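PDB 3QWU: DNA ligase from Aquifex aeolicus, which probably joins nucleic acid ends in an ATP-dependent manner, and binds adenosine and calcium. Local coordinates for residues Leu323-Arg335 with Trp344-Thr356. Residues are numbered along the deposited sequence; the frame is centred on the assembly and turned at random.
Sequences LSKTSKHIQVKER and WRLEFDKVFLNMT
Gln331 and Val351 form a hydrogen-bonded antiparallel pair, with Gln331 N to Val351 O and Val351 N to Gln331 O both at 2.9 Å. Lys333 and Asp349 pair likewise, and a single bond from Arg335 N to Glu347 O extends the ladder; Leu353 N to His329 O lies just past its other end, where strand gives way to helix. The five successive antiparallel pairs, between strands joined by a short turn, are those of a beta hairpin, with strand axes at 147°.

The ionic contact lies on the face bearing Gln331, Lys333, Val351 and Asp349. Arg335 bends at chi3 (70°), which brings Arg335 NH1 to 2.6 Å from Asp349 OD2, on that oxygen's syn lone pair and in the guanidinium plane, although the two groups' planes stand 53° apart. Asp349 OD1 is also hydrogen-bonded to Thr305 OG1, so both carboxylate oxygens are held. Replacing Asp349 by an alanine removes both oxygens, and the Arg335 guanidinium would probably lose its salt-bridge mate and be freer to turn, with Thr305 OG1 also losing this partner.

Apolar contacts lie on the other face: Leu323 CD2 meets Phe348 CZ at 3.4 Å, Val332 CG1 approaches Phe348 CD2 at 3.9 Å, and Ile330 lies alongside Phe352, CD1 to CD1 4.0 Å.

Helix 313-325, through Leu320 and Leu323, covers the Val332-Phe348 part of this face, while strand 303-310 flanks strand 343-352, making it the central strand of three; helix 353-363 follows directly.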
loop_
_atom_site.group_PDB
_atom_site.type_symbol
_atom_site.label_atom_id
_atom_site.label_comp_id
_atom_site.label_asym_id
_atom_site.label_seq_id
_atom_site.Cartn_x
_atom_site.Cartn_y
_atom_site.Cartn_z
ATOM N N LEU A 323 -23.520 9.872 -6.913
ATOM C CA LEU A 323 -22.432 9.521 -6.025
ATOM C C LEU A 323 -22.686 8.218 -5.218
ATOM O O LEU A 323 -21.769 7.469 -4.968
ATOM C CB LEU A 323 -22.060 10.712 -5.133
ATOM C CG LEU A 323 -20.922 11.616 -5.661
ATOM C CD1 LEU A 323 -21.052 11.919 -7.093
ATOM C CD2 LEU A 323 -20.852 12.922 -4.880
ATOM N N SER A 324 -23.917 7.940 -4.829
ATOM C CA SER A 324 -24.238 6.643 -4.200
ATOM C C SER A 324 -23.893 5.436 -5.092
ATOM O O SER A 324 -23.438 4.417 -4.590
ATOM C CB SER A 324 -25.716 6.581 -3.806
ATOM O OG SER A 324 -26.044 7.685 -2.982
ATOM N N LYS A 325 -24.086 5.554 -6.402
ATOM C CA LYS A 325 -23.837 4.427 -7.304
ATOM C C LYS A 325 -22.356 4.093 -7.536
ATOM O O LYS A 325 -22.043 2.965 -7.883
ATOM C CB LYS A 325 -24.516 4.638 -8.659
ATOM C CG LYS A 325 -25.975 4.177 -8.730
ATOM C CD LYS A 325 -26.970 5.342 -8.765
ATOM C CE LYS A 325 -28.211 5.106 -9.667
ATOM N NZ LYS A 325 -28.803 6.425 -10.050
ATOM N N THR A 326 -21.440 5.045 -7.363
ATOM C CA THR A 326 -20.002 4.737 -7.541
ATOM C C THR A 326 -19.455 4.177 -6.219
ATOM O O THR A 326 -19.520 2.961 -5.940
ATOM C CB THR A 326 -19.185 5.968 -8.051
ATOM O OG1 THR A 326 -18.697 6.741 -6.940
ATOM C CG2 THR A 326 -20.049 6.846 -9.015
ATOM N N SER A 327 -18.909 5.069 -5.413
ATOM C CA SER A 327 -18.798 4.865 -3.975
ATOM C C SER A 327 -19.646 3.702 -3.373
ATOM O O SER A 327 -20.809 3.900 -3.004
ATOM C CB SER A 327 -19.217 6.192 -3.311
ATOM O OG SER A 327 -18.881 7.306 -4.139
ATOM N N LYS A 328 -19.069 2.499 -3.294
ATOM C CA LYS A 328 -19.565 1.462 -2.372
ATOM C C LYS A 328 -18.555 1.407 -1.215
ATOM O O LYS A 328 -17.413 1.856 -1.384
ATOM C CB LYS A 328 -19.728 0.103 -3.054
ATOM C CG LYS A 328 -21.079 -0.564 -2.737
ATOM C CD LYS A 328 -21.110 -2.066 -3.046
ATOM C CE LYS A 328 -20.962 -2.939 -1.783
ATOM N NZ LYS A 328 -21.352 -4.389 -1.976
ATOM N N HIS A 329 -18.997 0.911 -0.046
ATOM C CA HIS A 329 -18.271 1.066 1.249
ATOM C C HIS A 329 -18.262 2.549 1.725
ATOM O O HIS A 329 -17.986 2.846 2.904
ATOM C CB HIS A 329 -16.799 0.592 1.205
ATOM C CG HIS A 329 -16.524 -0.600 0.335
ATOM N ND1 HIS A 329 -17.019 -1.863 0.606
ATOM C CD2 HIS A 329 -15.730 -0.735 -0.759
ATOM C CE1 HIS A 329 -16.582 -2.711 -0.314
ATOM N NE2 HIS A 329 -15.802 -2.051 -1.156
ATOM N N ILE A 330 -18.484 3.475 0.797
ATOM C CA ILE A 330 -18.645 4.888 1.126
ATOM C C ILE A 330 -20.143 5.184 1.174
ATOM O O ILE A 330 -20.850 4.864 0.232
ATOM C CB ILE A 330 -17.997 5.791 0.053
ATOM C CG1 ILE A 330 -16.461 5.763 0.117
ATOM C CG2 ILE A 330 -18.472 7.190 0.223
ATOM C CD1 ILE A 330 -15.855 4.406 0.539
ATOM N N GLN A 331 -20.622 5.762 2.271
ATOM C CA GLN A 331 -22.014 6.170 2.376
ATOM C C GLN A 331 -22.126 7.639 2.006
ATOM O O GLN A 331 -21.447 8.473 2.612
ATOM C CB GLN A 331 -22.550 5.974 3.804
ATOM C CG GLN A 331 -23.976 6.490 4.030
ATOM C CD GLN A 331 -24.538 6.166 5.427
ATOM O OE1 GLN A 331 -23.798 5.971 6.402
ATOM N NE2 GLN A 331 -25.859 6.137 5.522
ATOM N N VAL A 332 -22.989 7.960 1.035
ATOM C CA VAL A 332 -23.359 9.358 0.740
ATOM C C VAL A 332 -24.584 9.734 1.558
ATOM O O VAL A 332 -25.603 9.013 1.573
ATOM C CB VAL A 332 -23.556 9.577 -0.757
ATOM C CG1 VAL A 332 -23.880 11.054 -1.061
ATOM C CG2 VAL A 332 -22.304 9.120 -1.507
ATOM N N LYS A 333 -24.436 10.797 2.329
ATOM C CA LYS A 333 -25.402 11.171 3.355
ATOM C C LYS A 333 -25.609 12.684 3.330
ATOM O O LYS A 333 -24.710 13.430 3.712
ATOM C CB LYS A 333 -24.905 10.747 4.740
ATOM C CG LYS A 333 -25.798 11.178 5.929
ATOM C CD LYS A 333 -26.865 10.113 6.281
ATOM C CE LYS A 333 -27.947 10.600 7.302
ATOM N NZ LYS A 333 -29.350 10.219 6.871
ATOM N N GLU A 334 -26.790 13.114 2.883
ATOM C CA GLU A 334 -27.122 14.521 2.749
ATOM C C GLU A 334 -27.164 15.174 4.110
ATOM O O GLU A 334 -27.735 14.611 5.010
ATOM C CB GLU A 334 -28.517 14.652 2.083
ATOM C CG GLU A 334 -29.018 16.103 1.915
ATOM C CD GLU A 334 -30.443 16.203 1.363
ATOM O OE1 GLU A 334 -30.731 15.578 0.318
ATOM O OE2 GLU A 334 -31.270 16.937 1.959
ATOM N N ARG A 335 -26.599 16.364 4.261
ATOM C CA ARG A 335 -26.834 17.166 5.479
ATOM C C ARG A 335 -27.826 18.284 5.207
ATOM O O ARG A 335 -28.841 18.373 5.875
ATOM C CB ARG A 335 -25.557 17.783 6.026
ATOM C CG ARG A 335 -24.388 16.840 6.156
ATOM C CD ARG A 335 -23.077 17.624 6.343
ATOM N NE ARG A 335 -22.973 18.287 7.638
ATOM C CZ ARG A 335 -22.506 17.727 8.757
ATOM N NH1 ARG A 335 -22.078 16.456 8.794
ATOM N NH2 ARG A 335 -22.479 18.457 9.865
ATOM N N TRP A 344 -29.568 26.537 -5.045
ATOM C CA TRP A 344 -29.732 25.521 -4.018
ATOM C C TRP A 344 -28.352 25.130 -3.457
ATOM O O TRP A 344 -27.497 24.665 -4.207
ATOM C CB TRP A 344 -30.446 24.332 -4.626
ATOM C CG TRP A 344 -31.840 24.679 -4.914
ATOM C CD1 TRP A 344 -32.338 25.261 -6.056
ATOM C CD2 TRP A 344 -32.943 24.534 -4.024
ATOM N NE1 TRP A 344 -33.694 25.452 -5.933
ATOM C CE2 TRP A 344 -34.091 25.022 -4.697
ATOM C CE3 TRP A 344 -33.079 24.029 -2.720
ATOM C CZ2 TRP A 344 -35.355 25.014 -4.117
ATOM C CZ3 TRP A 344 -34.350 24.019 -2.139
ATOM C CH2 TRP A 344 -35.471 24.512 -2.838
ATOM N N ARG A 345 -28.119 25.348 -2.165
ATOM C CA ARG A 345 -26.866 24.916 -1.535
ATOM C C ARG A 345 -26.928 23.443 -1.095
ATOM O O ARG A 345 -27.883 23.034 -0.422
ATOM C CB ARG A 345 -26.534 25.798 -0.338
ATOM C CG ARG A 345 -25.497 25.237 0.575
ATOM C CD ARG A 345 -24.177 25.159 -0.092
ATOM N NE ARG A 345 -23.669 26.484 -0.378
ATOM C CZ ARG A 345 -22.500 26.739 -0.934
ATOM N NH1 ARG A 345 -21.694 25.754 -1.314
ATOM N NH2 ARG A 345 -22.143 27.995 -1.134
ATOM N N LEU A 346 -25.952 22.641 -1.515
ATOM C CA LEU A 346 -25.868 21.245 -1.066
ATOM C C LEU A 346 -24.642 21.026 -0.190
ATOM O O LEU A 346 -23.532 21.458 -0.526
ATOM C CB LEU A 346 -25.807 20.279 -2.226
ATOM C CG LEU A 346 -25.723 18.794 -1.854
ATOM C CD1 LEU A 346 -27.003 18.300 -1.161
ATOM C CD2 LEU A 346 -25.461 18.025 -3.116
ATOM N N GLU A 347 -24.855 20.354 0.936
ATOM C CA GLU A 347 -23.756 19.897 1.783
ATOM C C GLU A 347 -23.969 18.434 2.005
ATOM O O GLU A 347 -25.074 18.028 2.310
ATOM C CB GLU A 347 -23.759 20.579 3.164
ATOM C CG GLU A 347 -23.480 22.068 3.187
ATOM C CD GLU A 347 -23.265 22.598 4.603
ATOM O OE1 GLU A 347 -22.965 21.811 5.530
ATOM O OE2 GLU A 347 -23.387 23.830 4.781
ATOM N N PHE A 348 -22.922 17.632 1.897
ATOM C CA PHE A 348 -23.094 16.207 2.130
ATOM C C PHE A 348 -21.824 15.544 2.622
ATOM O O PHE A 348 -20.719 16.071 2.456
ATOM C CB PHE A 348 -23.651 15.504 0.874
ATOM C CG PHE A 348 -22.675 15.402 -0.254
ATOM C CD1 PHE A 348 -22.585 16.403 -1.211
ATOM C CD2 PHE A 348 -21.854 14.269 -0.391
ATOM C CE1 PHE A 348 -21.666 16.302 -2.278
ATOM C CE2 PHE A 348 -20.944 14.163 -1.451
ATOM C CZ PHE A 348 -20.830 15.177 -2.379
ATOM N N ASP A 349 -22.018 14.373 3.226
ATOM C CA ASP A 349 -20.949 13.612 3.788
ATOM C C ASP A 349 -20.634 12.357 2.958
ATOM O O ASP A 349 -21.553 11.671 2.493
ATOM C CB ASP A 349 -21.337 13.237 5.217
ATOM C CG ASP A 349 -21.352 14.454 6.172
ATOM O OD1 ASP A 349 -20.777 15.538 5.839
ATOM O OD2 ASP A 349 -21.905 14.309 7.295
ATOM N N LYS A 350 -19.345 12.094 2.725
ATOM C CA LYS A 350 -18.895 10.757 2.351
ATOM C C LYS A 350 -18.377 10.131 3.667
ATOM O O LYS A 350 -17.398 10.610 4.251
ATOM C CB LYS A 350 -17.801 10.773 1.248
ATOM C CG LYS A 350 -18.284 11.237 -0.158
ATOM C CD LYS A 350 -17.135 11.521 -1.193
ATOM C CE LYS A 350 -17.597 12.619 -2.228
ATOM N NZ LYS A 350 -16.872 12.649 -3.529
ATOM N N VAL A 351 -19.097 9.128 4.159
ATOM C CA VAL A 351 -18.763 8.387 5.372
ATOM C C VAL A 351 -18.002 7.144 4.938
ATOM O O VAL A 351 -18.560 6.333 4.193
ATOM C CB VAL A 351 -20.067 7.915 6.148
ATOM C CG1 VAL A 351 -19.723 7.038 7.364
ATOM C CG2 VAL A 351 -20.974 9.127 6.563
ATOM N N PHE A 352 -16.759 6.995 5.396
ATOM C CA PHE A 352 -15.932 5.811 5.124
ATOM C C PHE A 352 -16.195 4.711 6.162
ATOM O O PHE A 352 -15.617 4.723 7.261
ATOM C CB PHE A 352 -14.447 6.222 5.153
ATOM C CG PHE A 352 -14.097 7.250 4.103
ATOM C CD1 PHE A 352 -13.666 6.858 2.843
ATOM C CD2 PHE A 352 -14.291 8.607 4.350
ATOM C CE1 PHE A 352 -13.393 7.810 1.865
ATOM C CE2 PHE A 352 -14.026 9.560 3.377
ATOM C CZ PHE A 352 -13.558 9.175 2.153
ATOM N N LEU A 353 -17.048 3.752 5.798
ATOM C CA LEU A 353 -17.581 2.763 6.734
ATOM C C LEU A 353 -16.529 1.793 7.213
ATOM O O LEU A 353 -16.584 1.329 8.356
ATOM C CB LEU A 353 -18.706 1.919 6.088
ATOM C CG LEU A 353 -20.183 2.333 6.005
ATOM C CD1 LEU A 353 -20.501 3.808 6.310
ATOM C CD2 LEU A 353 -20.666 1.956 4.605
ATOM N N ASN A 354 -15.608 1.451 6.321
ATOM C CA ASN A 354 -14.566 0.498 6.663
ATOM C C ASN A 354 -13.506 1.116 7.545
ATOM O O ASN A 354 -13.108 0.525 8.520
ATOM C CB ASN A 354 -14.007 -0.204 5.416
ATOM C CG ASN A 354 -15.052 -1.208 4.797
ATOM O OD1 ASN A 354 -15.035 -1.510 3.591
ATOM N ND2 ASN A 354 -15.984 -1.668 5.631
ATOM N N MET A 355 -13.110 2.337 7.269
ATOM C CA MET A 355 -12.211 3.031 8.163
ATOM C C MET A 355 -12.894 3.238 9.483
ATOM O O MET A 355 -12.259 3.051 10.538
ATOM C CB MET A 355 -11.793 4.394 7.607
ATOM C CG MET A 355 -10.724 5.066 8.411
ATOM S SD MET A 355 -9.235 4.017 8.553
ATOM C CE MET A 355 -8.317 4.656 7.144
ATOM N N THR A 356 -14.173 3.623 9.417
ATOM C CA THR A 356 -14.999 3.847 10.593
ATOM C C THR A 356 -15.030 2.607 11.471
ATOM O O THR A 356 -14.668 2.692 12.666
ATOM C CB THR A 356 -16.430 4.350 10.220
ATOM O OG1 THR A 356 -16.330 5.689 9.696
ATOM C CG2 THR A 356 -17.384 4.353 11.486
#